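Local coordinates for archaeal Sm-like protein AF-Sm2 (Archaeoglobus fulgidus, PDB 1LJO), which probably binds RNA as a member of the Sm family, assembling into a ring of six identical subunits, at residues L5-V10 with V36-N41; V20-E25 with N67-I72; Q28-L33 with M48-E53; L42-A47 with G60-R65. All blocks are in the same frame, centred on the assembly; numbering follows the deposited sequence.

Interaction 1 of 4, residues L5-V10 with V36-N41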
loop_
_atom_site.group_PDB
_atom_site.type_symbol
_atom_site.label_atom_id
_atom_site.label_comp_id
_atom_site.label_asym_id
_atom_site.label_seq_id
_atom_site.Cartn_x
_atom_site.Cartn_y
_atom_site.Cartn_z
ATOM N N LEU A 5 17.623 -15.024 -5.446
ATOM C CA LEU A 5 16.916 -13.772 -5.200
ATOM C C LEU A 5 15.586 -13.722 -5.945
ATOM O O LEU A 5 15.478 -14.180 -7.080
ATOM C CB LEU A 5 17.780 -12.581 -5.614
ATOM C CG LEU A 5 19.034 -12.345 -4.764
ATOM C CD1 LEU A 5 19.902 -11.271 -5.406
ATOM C CD2 LEU A 5 18.627 -11.942 -3.350
ATOM N N PRO A 6 14.543 -13.182 -5.298
ATOM C CA PRO A 6 13.234 -13.086 -5.942
ATOM C C PRO A 6 13.312 -12.405 -7.314
ATOM O O PRO A 6 12.759 -12.907 -8.287
ATOM C CB PRO A 6 12.419 -12.295 -4.927
ATOM C CG PRO A 6 12.956 -12.820 -3.623
ATOM C CD PRO A 6 14.458 -12.794 -3.877
ATOM N N ASN A 7 14.004 -11.271 -7.394
ATOM C CA ASN A 7 14.140 -10.567 -8.670
ATOM C C ASN A 7 14.816 -11.457 -9.710
ATOM O O ASN A 7 14.496 -11.381 -10.896
ATOM C CB ASN A 7 14.949 -9.274 -8.503
ATOM C CG ASN A 7 14.133 -8.144 -7.898
ATOM O OD1 ASN A 7 14.667 -7.081 -7.582
ATOM N ND2 ASN A 7 12.834 -8.364 -7.743
ATOM N N GLN A 8 15.755 -12.292 -9.269
ATOM C CA GLN A 8 16.449 -13.200 -10.184
ATOM C C GLN A 8 15.441 -14.212 -10.718
ATOM O O GLN A 8 15.424 -14.531 -11.907
ATOM C CB GLN A 8 17.576 -13.965 -9.469
ATOM C CG GLN A 8 18.751 -13.122 -8.987
ATOM C CD GLN A 8 19.900 -13.974 -8.448
ATOM O OE1 GLN A 8 19.732 -14.752 -7.505
ATOM N NE2 GLN A 8 21.076 -13.823 -9.047
ATOM N N MET A 9 14.607 -14.725 -9.821
ATOM C CA MET A 9 13.602 -15.707 -10.200
ATOM C C MET A 9 12.608 -15.112 -11.198
ATOM O O MET A 9 12.330 -15.712 -12.235
ATOM C CB MET A 9 12.864 -16.215 -8.953
ATOM C CG MET A 9 11.849 -17.317 -9.228
ATOM S SD MET A 9 12.574 -18.735 -10.099
ATOM C CE MET A 9 11.103 -19.553 -10.686
ATOM N N VAL A 10 12.087 -13.926 -10.898
ATOM C CA VAL A 10 11.119 -13.291 -11.789
ATOM C C VAL A 10 11.702 -13.021 -13.172
ATOM O O VAL A 10 11.025 -13.214 -14.181
ATOM C CB VAL A 10 10.580 -11.963 -11.197
ATOM C CG1 VAL A 10 9.604 -11.310 -12.174
ATOM C CG2 VAL A 10 9.888 -12.227 -9.865
ATOM N N VAL A 36 9.966 -6.934 -16.995
ATOM C CA VAL A 36 9.832 -6.722 -15.562
ATOM C C VAL A 36 10.977 -5.823 -15.090
ATOM O O VAL A 36 12.024 -5.768 -15.734
ATOM C CB VAL A 36 9.886 -8.075 -14.795
ATOM C CG1 VAL A 36 11.169 -8.821 -15.137
ATOM C CG2 VAL A 36 9.796 -7.837 -13.294
ATOM N N ASP A 37 10.765 -5.097 -13.992
ATOM C CA ASP A 37 11.812 -4.235 -13.437
ATOM C C ASP A 37 12.036 -4.562 -11.964
ATOM O O ASP A 37 11.373 -5.441 -11.413
ATOM C CB ASP A 37 11.471 -2.748 -13.602
ATOM C CG ASP A 37 10.112 -2.386 -13.043
ATOM O OD1 ASP A 37 9.715 -2.970 -12.017
ATOM O OD2 ASP A 37 9.448 -1.501 -13.632
ATOM N N ASP A 38 12.963 -3.850 -11.327
ATOM C CA ASP A 38 13.279 -4.103 -9.925
ATOM C C ASP A 38 12.137 -3.868 -8.943
ATOM O O ASP A 38 12.174 -4.369 -7.823
ATOM C CB ASP A 38 14.502 -3.287 -9.494
ATOM C CG ASP A 38 15.786 -3.773 -10.146
ATOM O OD1 ASP A 38 15.912 -4.997 -10.381
ATOM O OD2 ASP A 38 16.675 -2.938 -10.412
ATOM N N TYR A 39 11.127 -3.109 -9.347
ATOM C CA TYR A 39 9.996 -2.864 -8.462
ATOM C C TYR A 39 8.913 -3.900 -8.747
ATOM O O TYR A 39 7.799 -3.826 -8.225
ATOM C CB TYR A 39 9.449 -1.451 -8.676
ATOM C CG TYR A 39 10.477 -0.371 -8.431
ATOM C CD1 TYR A 39 11.398 -0.021 -9.418
ATOM C CD2 TYR A 39 10.547 0.284 -7.203
ATOM C CE1 TYR A 39 12.366 0.958 -9.187
ATOM C CE2 TYR A 39 11.509 1.262 -6.960
ATOM C CZ TYR A 39 12.413 1.594 -7.955
ATOM O OH TYR A 39 13.362 2.563 -7.720
ATOM N N MET A 40 9.266 -4.870 -9.582
ATOM C CA MET A 40 8.357 -5.937 -9.981
ATOM C C MET A 40 7.137 -5.487 -10.782
ATOM O O MET A 40 6.073 -6.116 -10.726
ATOM C CB MET A 40 7.936 -6.772 -8.765
ATOM C CG MET A 40 9.023 -7.770 -8.359
ATOM S SD MET A 40 8.560 -8.945 -7.069
ATOM C CE MET A 40 7.155 -9.658 -7.781
ATOM N N ASN A 41 7.279 -4.379 -11.506
ATOM C CA ASN A 41 6.201 -3.949 -12.386
ATOM C C ASN A 41 6.280 -5.047 -13.441
ATOM O O ASN A 41 7.368 -5.548 -13.718
ATOM C CB ASN A 41 6.505 -2.597 -13.028
ATOM C CG ASN A 41 6.428 -1.457 -12.039
ATOM O OD1 ASN A 41 5.477 -1.368 -11.262
ATOM N ND2 ASN A 41 7.427 -0.577 -12.059
#
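Leu5 opens helix 6-12 as its N-cap residue, and its backbone N donates to Gln8 OE1 across 3.0 Å, on a lone pair in the carbonyl plane, so the first turn is tied on the flank away from loop 36-41. Pro6 packs against Asn41 of a neighbouring subunit. Asn7 is the polar point of the contact. With CG beside its own backbone N (chi1 -78°), the amide reaches the type I turn Asp37-Met40, where OD1 stands 3.7 Å from Asp38 O, and ND2 rests 3.9 Å from Met40 CG. The Asn7 and Asp38 side chains cross at about a right angle, their amide and carboxylate planes 19° from parallel. Val10 supplies the apolar end: its CG1 meets Val36 CG2 at 3.7 Å, and its CG2 lies 4.3 Å from Met40 CE. The turn itself is braced by Asp37, whose OD1 takes the Asn41 N-H at 2.9 Å from above the carboxylate plane while OD2 offers its syn lone pair to Asn41 ND2 at 2.7 Å. This is the Asp-x-x-Met-Asn signature of the Sm1 motif, a loop that in relatives lines the uridine pocket. The loop is braced largely from within, by these bonds and the turn bond Met40 N to Asp37 O. No hydrogen bond joins it to the helix: Asn7 OD1 faces Asp38 oxygens, which would attract it little, so Val10 packing carries the contact.

Interaction 2 of 4, residues V20-E25 with N67-I72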
loop_
_atom_site.group_PDB
_atom_site.type_symbol
_atom_site.label_atom_id
_atom_site.label_comp_id
_atom_site.label_asym_id
_atom_site.label_seq_id
_atom_site.Cartn_x
_atom_site.Cartn_y
_atom_site.Cartn_z
ATOM N N VAL A 20 -0.535 -14.363 -12.337
ATOM C CA VAL A 20 -0.357 -13.313 -11.335
ATOM C C VAL A 20 -1.613 -12.962 -10.554
ATOM O O VAL A 20 -2.679 -12.778 -11.135
ATOM C CB VAL A 20 0.124 -11.999 -11.991
ATOM C CG1 VAL A 20 0.407 -10.948 -10.916
ATOM C CG2 VAL A 20 1.352 -12.263 -12.837
ATOM N N GLU A 21 -1.479 -12.863 -9.235
ATOM C CA GLU A 21 -2.609 -12.472 -8.403
ATOM C C GLU A 21 -2.337 -11.035 -7.968
ATOM O O GLU A 21 -1.284 -10.745 -7.397
ATOM C CB GLU A 21 -2.731 -13.379 -7.178
ATOM C CG GLU A 21 -3.763 -12.889 -6.177
ATOM C CD GLU A 21 -4.027 -13.892 -5.075
ATOM O OE1 GLU A 21 -3.052 -14.378 -4.465
ATOM O OE2 GLU A 21 -5.214 -14.187 -4.816
ATOM N N MET A 22 -3.280 -10.141 -8.256
ATOM C CA MET A 22 -3.142 -8.730 -7.908
ATOM C C MET A 22 -4.007 -8.384 -6.710
ATOM O O MET A 22 -5.092 -8.941 -6.531
ATOM C CB MET A 22 -3.557 -7.836 -9.083
ATOM C CG MET A 22 -2.758 -8.023 -10.357
ATOM S SD MET A 22 -1.014 -7.591 -10.170
ATOM C CE MET A 22 -1.108 -5.800 -10.056
ATOM N N LYS A 23 -3.533 -7.443 -5.904
ATOM C CA LYS A 23 -4.259 -7.018 -4.718
ATOM C C LYS A 23 -5.612 -6.399 -5.071
ATOM O O LYS A 23 -6.622 -6.694 -4.429
ATOM C CB LYS A 23 -3.404 -6.026 -3.924
ATOM C CG LYS A 23 -3.996 -5.603 -2.597
ATOM C CD LYS A 23 -2.934 -4.976 -1.704
ATOM C CE LYS A 23 -2.261 -3.787 -2.373
ATOM N NZ LYS A 23 -1.134 -3.252 -1.561
ATOM N N GLY A 24 -5.636 -5.552 -6.096
ATOM C CA GLY A 24 -6.881 -4.919 -6.501
ATOM C C GLY A 24 -7.592 -5.639 -7.637
ATOM O O GLY A 24 -8.215 -5.003 -8.492
ATOM N N GLU A 25 -7.503 -6.966 -7.641
ATOM C CA GLU A 25 -8.134 -7.789 -8.672
ATOM C C GLU A 25 -8.614 -9.114 -8.080
ATOM O O GLU A 25 -7.879 -9.779 -7.354
ATOM C CB GLU A 25 -7.139 -8.054 -9.805
ATOM C CG GLU A 25 -7.507 -7.407 -11.133
ATOM C CD GLU A 25 -8.467 -8.252 -11.950
ATOM O OE1 GLU A 25 -8.063 -9.351 -12.385
ATOM O OE2 GLU A 25 -9.623 -7.823 -12.155
ATOM N N ASN A 67 3.796 -2.781 -6.867
ATOM C CA ASN A 67 3.398 -2.813 -5.467
ATOM C C ASN A 67 2.010 -3.402 -5.251
ATOM O O ASN A 67 1.594 -3.589 -4.116
ATOM C CB ASN A 67 3.491 -1.429 -4.820
ATOM C CG ASN A 67 2.559 -0.435 -5.440
ATOM O OD1 ASN A 67 2.783 0.030 -6.555
ATOM N ND2 ASN A 67 1.493 -0.099 -4.720
ATOM N N ASN A 68 1.293 -3.693 -6.332
ATOM C CA ASN A 68 -0.030 -4.300 -6.194
ATOM C C ASN A 68 -0.037 -5.762 -6.623
ATOM O O ASN A 68 -1.083 -6.429 -6.653
ATOM C CB ASN A 68 -1.080 -3.479 -6.942
ATOM C CG ASN A 68 -1.386 -2.177 -6.222
ATOM O OD1 ASN A 68 -1.535 -2.167 -5.002
ATOM N ND2 ASN A 68 -1.472 -1.082 -6.961
ATOM N N VAL A 69 1.153 -6.262 -6.939
ATOM C CA VAL A 69 1.315 -7.666 -7.300
ATOM C C VAL A 69 1.361 -8.404 -5.968
ATOM O O VAL A 69 2.040 -7.965 -5.039
ATOM C CB VAL A 69 2.654 -7.930 -8.029
ATOM C CG1 VAL A 69 2.916 -9.431 -8.102
ATOM C CG2 VAL A 69 2.611 -7.343 -9.435
ATOM N N VAL A 70 0.628 -9.505 -5.859
ATOM C CA VAL A 70 0.632 -10.280 -4.622
ATOM C C VAL A 70 1.488 -11.532 -4.774
ATOM O O VAL A 70 2.410 -11.775 -3.988
ATOM C CB VAL A 70 -0.804 -10.710 -4.214
ATOM C CG1 VAL A 70 -0.748 -11.630 -2.991
ATOM C CG2 VAL A 70 -1.649 -9.472 -3.906
ATOM N N LEU A 71 1.196 -12.307 -5.809
ATOM C CA LEU A 71 1.900 -13.556 -6.049
ATOM C C LEU A 71 2.118 -13.800 -7.541
ATOM O O LEU A 71 1.253 -13.492 -8.359
ATOM C CB LEU A 71 1.082 -14.702 -5.427
ATOM C CG LEU A 71 1.518 -16.168 -5.534
ATOM C CD1 LEU A 71 0.697 -17.011 -4.547
ATOM C CD2 LEU A 71 1.315 -16.674 -6.952
ATOM N N ILE A 72 3.283 -14.346 -7.883
ATOM C CA ILE A 72 3.622 -14.662 -9.269
ATOM C C ILE A 72 3.967 -16.142 -9.310
ATOM O O ILE A 72 4.730 -16.628 -8.483
ATOM C CB ILE A 72 4.852 -13.870 -9.768
ATOM C CG1 ILE A 72 4.580 -12.368 -9.683
ATOM C CG2 ILE A 72 5.177 -14.273 -11.216
ATOM C CD1 ILE A 72 5.770 -11.506 -10.117
#
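Met22 curls back over the neighbouring strand 69-72, bent at chi2 and chi3 (-64° and -72°), so that SD sits 3.7 Å from Val69 CG2 and CE comes 3.5 Å from Asn68 O. On the same buried face of the sheet the Val20 and Val69 side chains cross at about a right angle, CG1 to CG1, and Leu42 and Leu64 pack over them. Between the Glu21-Leu71 and Met22-Val69 pairs the register slips by one residue. Glu21 N donates to Leu71 O, while Glu21 O is shared by two N-H groups, a short bond from Val70 N (2.7 Å) and a weak one from Leu71 N (3.3 Å): a classic beta bulge. Beyond it Lys23 N closes the pairing on Asn68 O at 2.8 Å, nearly straight at 172°. Lys23, bent at chi3, brings CE beside Asn68 OD1 (3.2 Å), but NZ bonds Asn68 OD1 of a neighbouring subunit. Strand 69-74 pairs with a strand of that subunit. Apolar contacts hold one face; at the loop end Lys23 NZ groups of adjacent subunits crowd together, a cadmium ion about 4 Å from the Lys23 side chain. Such positive charge could lower the lysine pKa, partly offset by amide oxygens.

Interaction 3 of 4, residues Q28-L33 with M48-E53. With ACY (acetic acid), chain C.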
loop_
_atom_site.group_PDB
_atom_site.type_symbol
_atom_site.label_atom_id
_atom_site.label_comp_id
_atom_site.label_asym_id
_atom_site.label_seq_id
_atom_site.Cartn_x
_atom_site.Cartn_y
_atom_site.Cartn_z
ATOM N N GLN A 28 -7.313 -13.836 -11.533
ATOM C CA GLN A 28 -5.883 -13.833 -11.818
ATOM C C GLN A 28 -5.598 -13.446 -13.261
ATOM O O GLN A 28 -6.470 -13.547 -14.127
ATOM C CB GLN A 28 -5.267 -15.211 -11.555
ATOM C CG GLN A 28 -5.492 -15.768 -10.157
ATOM C CD GLN A 28 -6.707 -16.679 -10.087
ATOM O OE1 GLN A 28 -6.794 -17.672 -10.815
ATOM N NE2 GLN A 28 -7.648 -16.349 -9.207
ATOM N N LEU A 29 -4.370 -13.001 -13.511
ATOM C CA LEU A 29 -3.946 -12.636 -14.853
ATOM C C LEU A 29 -2.953 -13.683 -15.328
ATOM O O LEU A 29 -2.040 -14.064 -14.593
ATOM C CB LEU A 29 -3.275 -11.257 -14.872
ATOM C CG LEU A 29 -4.148 -10.037 -14.573
ATOM C CD1 LEU A 29 -5.467 -10.151 -15.332
ATOM C CD2 LEU A 29 -4.412 -9.950 -13.088
ATOM N N VAL A 30 -3.145 -14.158 -16.552
ATOM C CA VAL A 30 -2.263 -15.155 -17.132
ATOM C C VAL A 30 -1.795 -14.628 -18.481
ATOM O O VAL A 30 -2.611 -14.223 -19.311
ATOM C CB VAL A 30 -2.999 -16.492 -17.353
ATOM C CG1 VAL A 30 -2.055 -17.509 -17.967
ATOM C CG2 VAL A 30 -3.568 -16.997 -16.036
ATOM N N GLY A 31 -0.482 -14.623 -18.695
ATOM C CA GLY A 31 0.042 -14.138 -19.960
ATOM C C GLY A 31 1.539 -14.324 -20.077
ATOM O O GLY A 31 2.179 -14.841 -19.165
ATOM N N LYS A 32 2.099 -13.909 -21.206
ATOM C CA LYS A 32 3.530 -14.037 -21.430
ATOM C C LYS A 32 4.248 -12.849 -20.810
ATOM O O LYS A 32 3.909 -11.688 -21.079
ATOM C CB LYS A 32 3.836 -14.095 -22.930
ATOM C CG LYS A 32 5.322 -14.271 -23.259
ATOM C CD LYS A 32 5.574 -14.038 -24.743
ATOM C CE LYS A 32 7.053 -14.119 -25.078
ATOM N NZ LYS A 32 7.356 -13.513 -26.410
ATOM N N LEU A 33 5.242 -13.141 -19.975
ATOM C CA LEU A 33 6.003 -12.083 -19.329
ATOM C C LEU A 33 7.007 -11.529 -20.333
ATOM O O LEU A 33 7.987 -12.189 -20.669
ATOM C CB LEU A 33 6.737 -12.617 -18.091
ATOM C CG LEU A 33 7.563 -11.574 -17.323
ATOM C CD1 LEU A 33 6.670 -10.437 -16.865
ATOM C CD2 LEU A 33 8.247 -12.237 -16.133
ATOM N N MET A 48 -4.743 -12.753 -20.384
ATOM C CA MET A 48 -6.154 -13.048 -20.189
ATOM C C MET A 48 -6.468 -13.043 -18.701
ATOM O O MET A 48 -5.591 -13.255 -17.865
ATOM C CB MET A 48 -6.505 -14.414 -20.779
ATOM C CG MET A 48 -5.733 -15.566 -20.175
ATOM S SD MET A 48 -6.196 -17.152 -20.890
ATOM C CE MET A 48 -5.104 -17.217 -22.322
ATOM N N GLU A 49 -7.728 -12.792 -18.379
ATOM C CA GLU A 49 -8.168 -12.784 -16.998
ATOM C C GLU A 49 -8.719 -14.189 -16.781
ATOM O O GLU A 49 -9.530 -14.669 -17.578
ATOM C CB GLU A 49 -9.263 -11.736 -16.818
ATOM C CG GLU A 49 -9.600 -11.399 -15.389
ATOM C CD GLU A 49 -10.605 -10.267 -15.302
ATOM O OE1 GLU A 49 -10.358 -9.205 -15.912
ATOM O OE2 GLU A 49 -11.638 -10.438 -14.628
ATOM N N CYS A 50 -8.271 -14.851 -15.718
ATOM C CA CYS A 50 -8.712 -16.206 -15.433
ATOM C C CYS A 50 -9.114 -16.412 -13.978
ATOM O O CYS A 50 -8.768 -15.628 -13.099
ATOM C CB CYS A 50 -7.597 -17.211 -15.766
ATOM S SG CYS A 50 -6.993 -17.211 -17.479
ATOM N N LYS A 51 -9.867 -17.482 -13.755
ATOM C CA LYS A 51 -10.308 -17.894 -12.428
ATOM C C LYS A 51 -9.906 -19.360 -12.402
ATOM O O LYS A 51 -10.727 -20.250 -12.619
ATOM C CB LYS A 51 -11.825 -17.765 -12.283
ATOM C CG LYS A 51 -12.293 -16.404 -11.801
ATOM C CD LYS A 51 -13.804 -16.388 -11.627
ATOM C CE LYS A 51 -14.213 -15.446 -10.513
ATOM N NZ LYS A 51 -13.652 -15.902 -9.215
ATOM N N GLY A 52 -8.626 -19.604 -12.153
ATOM C CA GLY A 52 -8.135 -20.965 -12.160
ATOM C C GLY A 52 -7.908 -21.294 -13.621
ATOM O O GLY A 52 -7.272 -20.519 -14.340
ATOM N N GLU A 53 -8.441 -22.420 -14.078
ATOM C CA GLU A 53 -8.274 -22.808 -15.471
ATOM C C GLU A 53 -9.384 -22.229 -16.346
ATOM O O GLU A 53 -9.456 -22.514 -17.542
ATOM C CB GLU A 53 -8.254 -24.332 -15.590
ATOM C CG GLU A 53 -7.210 -25.006 -14.711
ATOM C CD GLU A 53 -5.798 -24.527 -15.003
ATOM O OE1 GLU A 53 -5.339 -24.691 -16.153
ATOM O OE2 GLU A 53 -5.146 -23.989 -14.082
HETATM C C ACY C . -10.748 -17.943 -8.038
HETATM O O ACY C . -11.561 -18.545 -7.214
HETATM O OXT ACY C . -10.828 -16.742 -8.472
HETATM C CH3 ACY C . -9.598 -18.824 -8.497
#
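Cys50 N to Gln28 O is the shortest and straightest bond of this strand pair, 2.7 Å at 176°, and its partner, Gln28 N to Cys50 O, is more bent at 132°. Two residues on, Val30 and Met48 exchange a second pair of backbone bonds, Val30 N to Met48 O and Met48 N to Val30 O. Beyond the strand end the Gln28 side chain takes over: CG lies beside its backbone N, the chain kinks at chi2 (94°), and OE1 receives the Gly52 N-H at 3.0 Å in the amide carbonyl plane. NE2 of the same amide meets OXT of an acetic acid molecule at 3.3 Å, an atom that Lys51 NZ also grips at 3.0 Å; the acetic acid probably came from the crystallisation liquor. Packing follows on the face of Val30, where CG2 touches Cys50 SG at 3.7 Å and CB faces Met48 CG at 4.0 Å. On the other face Leu29 CD1 reaches across to Glu49 CA (4.1 Å). The Glu49 carboxylate leads elsewhere, to Asn27 and Arg57. Gln28 thus extends the backbone pattern by one side-chain bond into the turn after strand 47-51, while the amide and ammonium groups there form a site able to hold a small carboxylate.

Interaction 4 of 4, residues L42-A47 with G60-R65. With ACY (acetic acid), chain E.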
loop_
_atom_site.group_PDB
_atom_site.type_symbol
_atom_site.label_atom_id
_atom_site.label_comp_id
_atom_site.label_asym_id
_atom_site.label_seq_id
_atom_site.Cartn_x
_atom_site.Cartn_y
_atom_site.Cartn_z
ATOM N N LEU A 42 5.149 -5.436 -14.018
ATOM C CA LEU A 42 5.160 -6.497 -15.013
ATOM C C LEU A 42 4.476 -6.089 -16.310
ATOM O O LEU A 42 3.443 -5.419 -16.299
ATOM C CB LEU A 42 4.451 -7.745 -14.465
ATOM C CG LEU A 42 4.848 -8.269 -13.082
ATOM C CD1 LEU A 42 3.885 -9.375 -12.672
ATOM C CD2 LEU A 42 6.288 -8.776 -13.098
ATOM N N TYR A 43 5.063 -6.501 -17.427
ATOM C CA TYR A 43 4.483 -6.237 -18.732
ATOM C C TYR A 43 4.187 -7.591 -19.362
ATOM O O TYR A 43 5.098 -8.350 -19.693
ATOM C CB TYR A 43 5.436 -5.423 -19.615
ATOM C CG TYR A 43 4.996 -5.317 -21.066
ATOM C CD1 TYR A 43 3.646 -5.230 -21.406
ATOM C CD2 TYR A 43 5.932 -5.300 -22.099
ATOM C CE1 TYR A 43 3.238 -5.133 -22.734
ATOM C CE2 TYR A 43 5.536 -5.202 -23.430
ATOM C CZ TYR A 43 4.187 -5.123 -23.740
ATOM O OH TYR A 43 3.783 -5.057 -25.055
ATOM N N LEU A 44 2.899 -7.890 -19.496
ATOM C CA LEU A 44 2.451 -9.148 -20.077
ATOM C C LEU A 44 1.835 -8.908 -21.445
ATOM O O LEU A 44 1.244 -7.859 -21.689
ATOM C CB LEU A 44 1.391 -9.804 -19.184
ATOM C CG LEU A 44 1.737 -10.112 -17.727
ATOM C CD1 LEU A 44 0.570 -10.845 -17.074
ATOM C CD2 LEU A 44 2.993 -10.959 -17.671
ATOM N N THR A 45 1.984 -9.882 -22.333
ATOM C CA THR A 45 1.398 -9.798 -23.661
ATOM C C THR A 45 0.538 -11.043 -23.816
ATOM O O THR A 45 0.748 -12.028 -23.103
ATOM C CB THR A 45 2.466 -9.780 -24.771
ATOM O OG1 THR A 45 3.302 -10.934 -24.650
ATOM C CG2 THR A 45 3.322 -8.504 -24.672
ATOM N N ASN A 46 -0.433 -10.990 -24.723
ATOM C CA ASN A 46 -1.323 -12.120 -24.962
ATOM C C ASN A 46 -1.983 -12.545 -23.646
ATOM O O ASN A 46 -2.284 -13.719 -23.435
ATOM C CB ASN A 46 -0.510 -13.278 -25.550
ATOM C CG ASN A 46 0.364 -12.833 -26.714
ATOM O OD1 ASN A 46 -0.134 -12.533 -27.792
ATOM N ND2 ASN A 46 1.675 -12.766 -26.487
ATOM N N ALA A 47 -2.225 -11.572 -22.776
ATOM C CA ALA A 47 -2.805 -11.832 -21.466
ATOM C C ALA A 47 -4.306 -12.076 -21.437
ATOM O O ALA A 47 -5.046 -11.652 -22.325
ATOM C CB ALA A 47 -2.463 -10.696 -20.524
ATOM N N GLY A 60 -4.873 -9.085 -23.828
ATOM C CA GLY A 60 -3.815 -8.701 -24.744
ATOM C C GLY A 60 -2.643 -8.111 -23.979
ATOM O O GLY A 60 -2.125 -8.735 -23.055
ATOM N N GLU A 61 -2.231 -6.907 -24.351
ATOM C CA GLU A 61 -1.111 -6.247 -23.685
ATOM C C GLU A 61 -1.545 -5.513 -22.418
ATOM O O GLU A 61 -2.470 -4.704 -22.453
ATOM C CB GLU A 61 -0.453 -5.230 -24.621
ATOM C CG GLU A 61 0.061 -5.791 -25.928
ATOM C CD GLU A 61 0.832 -4.754 -26.723
ATOM O OE1 GLU A 61 0.288 -3.656 -26.958
ATOM O OE2 GLU A 61 1.982 -5.036 -27.116
ATOM N N ILE A 62 -0.882 -5.787 -21.299
ATOM C CA ILE A 62 -1.211 -5.094 -20.051
ATOM C C ILE A 62 0.031 -4.881 -19.201
ATOM O O ILE A 62 0.984 -5.648 -19.275
ATOM C CB ILE A 62 -2.227 -5.872 -19.177
ATOM C CG1 ILE A 62 -1.675 -7.262 -18.852
ATOM C CG2 ILE A 62 -3.578 -5.972 -19.883
ATOM C CD1 ILE A 62 -2.528 -8.039 -17.862
ATOM N N VAL A 63 0.006 -3.832 -18.390
ATOM C CA VAL A 63 1.109 -3.529 -17.492
ATOM C C VAL A 63 0.567 -3.603 -16.069
ATOM O O VAL A 63 -0.420 -2.938 -15.738
ATOM C CB VAL A 63 1.672 -2.117 -17.754
ATOM C CG1 VAL A 63 2.641 -1.728 -16.649
ATOM C CG2 VAL A 63 2.359 -2.080 -19.119
ATOM N N LEU A 64 1.202 -4.420 -15.235
ATOM C CA LEU A 64 0.777 -4.580 -13.847
ATOM C C LEU A 64 1.704 -3.797 -12.914
ATOM O O LEU A 64 2.927 -3.876 -13.031
ATOM C CB LEU A 64 0.772 -6.066 -13.468
ATOM C CG LEU A 64 -0.073 -6.972 -14.382
ATOM C CD1 LEU A 64 -0.005 -8.423 -13.902
ATOM C CD2 LEU A 64 -1.509 -6.486 -14.393
ATOM N N ARG A 65 1.115 -3.032 -11.997
ATOM C CA ARG A 65 1.893 -2.234 -11.054
ATOM C C ARG A 65 2.505 -3.139 -9.986
ATOM O O ARG A 65 1.793 -3.852 -9.287
ATOM C CB ARG A 65 1.001 -1.183 -10.396
ATOM C CG ARG A 65 1.730 -0.218 -9.488
ATOM C CD ARG A 65 2.678 0.668 -10.283
ATOM N NE ARG A 65 3.315 1.673 -9.440
ATOM C CZ ARG A 65 4.426 1.473 -8.739
ATOM N NH1 ARG A 65 5.036 0.294 -8.778
ATOM N NH2 ARG A 65 4.926 2.457 -8.001
HETATM C C ACY E . -3.441 -5.086 -27.527
HETATM O O ACY E . -3.103 -6.061 -26.732
HETATM O OXT ACY E . -4.030 -3.991 -27.210
HETATM C CH3 ACY E . -3.070 -5.338 -28.977
#
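Tyr43 leaves its strand with CG anti to the backbone N (chi1 170°), which lays the ring along the neighbouring strand. From CB the ring carries CD1 to Ile62 O, in plane at the ring edge 3.4 Å off, with Val63 CG2 obliquely placed at 4.1 Å. Farther out CE1 passes Glu61 CB, and at the tip OH stands 2.7 Å from Glu61 OE2; the two side chains run side by side, ring and carboxylate planes 64° apart. Met9 of a neighbouring subunit packs on this Tyr43-Val63 face. The other face is wholly aliphatic: Leu44 CD1 meets Leu64 CD1 at 4.0 Å, and Leu44 CB faces Ile62 CG1. Backbone pairs Leu42-Leu64 and Leu44-Ile62 are each doubly hydrogen-bonded. The chain then turns a corner, where Ala47 CB touches Ile62 CD1 at 3.8 Å and Ala47 N bonds Gly60 O at 2.9 Å while Asn46 faces the same glycine: a G1 beta bulge. Glu61 N donates to an acetic acid oxygen, probably from the crystallisation liquor. Val63 and Leu64 pair antiparallel with a strand of the same neighbouring subunit, so the sheet runs on. Sharply bent antiparallel strands whose edge pairs with the next subunit are the hallmark of the Sm fold.

Interactions 1 and 4 are buried contacts, 2 and 3 partly buried. Interaction 4 and the Val20-Met22 face of interaction 2 share the barrel interior: Leu42 CD1 lies 3.8 Å from both Val20 CG2 and Ile72 CD1. Interaction 1, alone without a cross-segment hydrogen bond, brings helix and loop to the edge of that interior: Val10 CG2 lies 4.2 Å and Met40 CE 3.3 Å from Ile72 CD1. Interactions 2, 3 and 4 are antiparallel pairings in one curled sheet. Interactions 2 and 4 each contain a bulge, whereas interaction 3 keeps regular register and reaches the surface at Lys51. Interactions 1, 2 and 4 touch neighbouring subunits; within the chain a weak Arg65 NH1 to Asn41 OD1 bond joins 1 and 4.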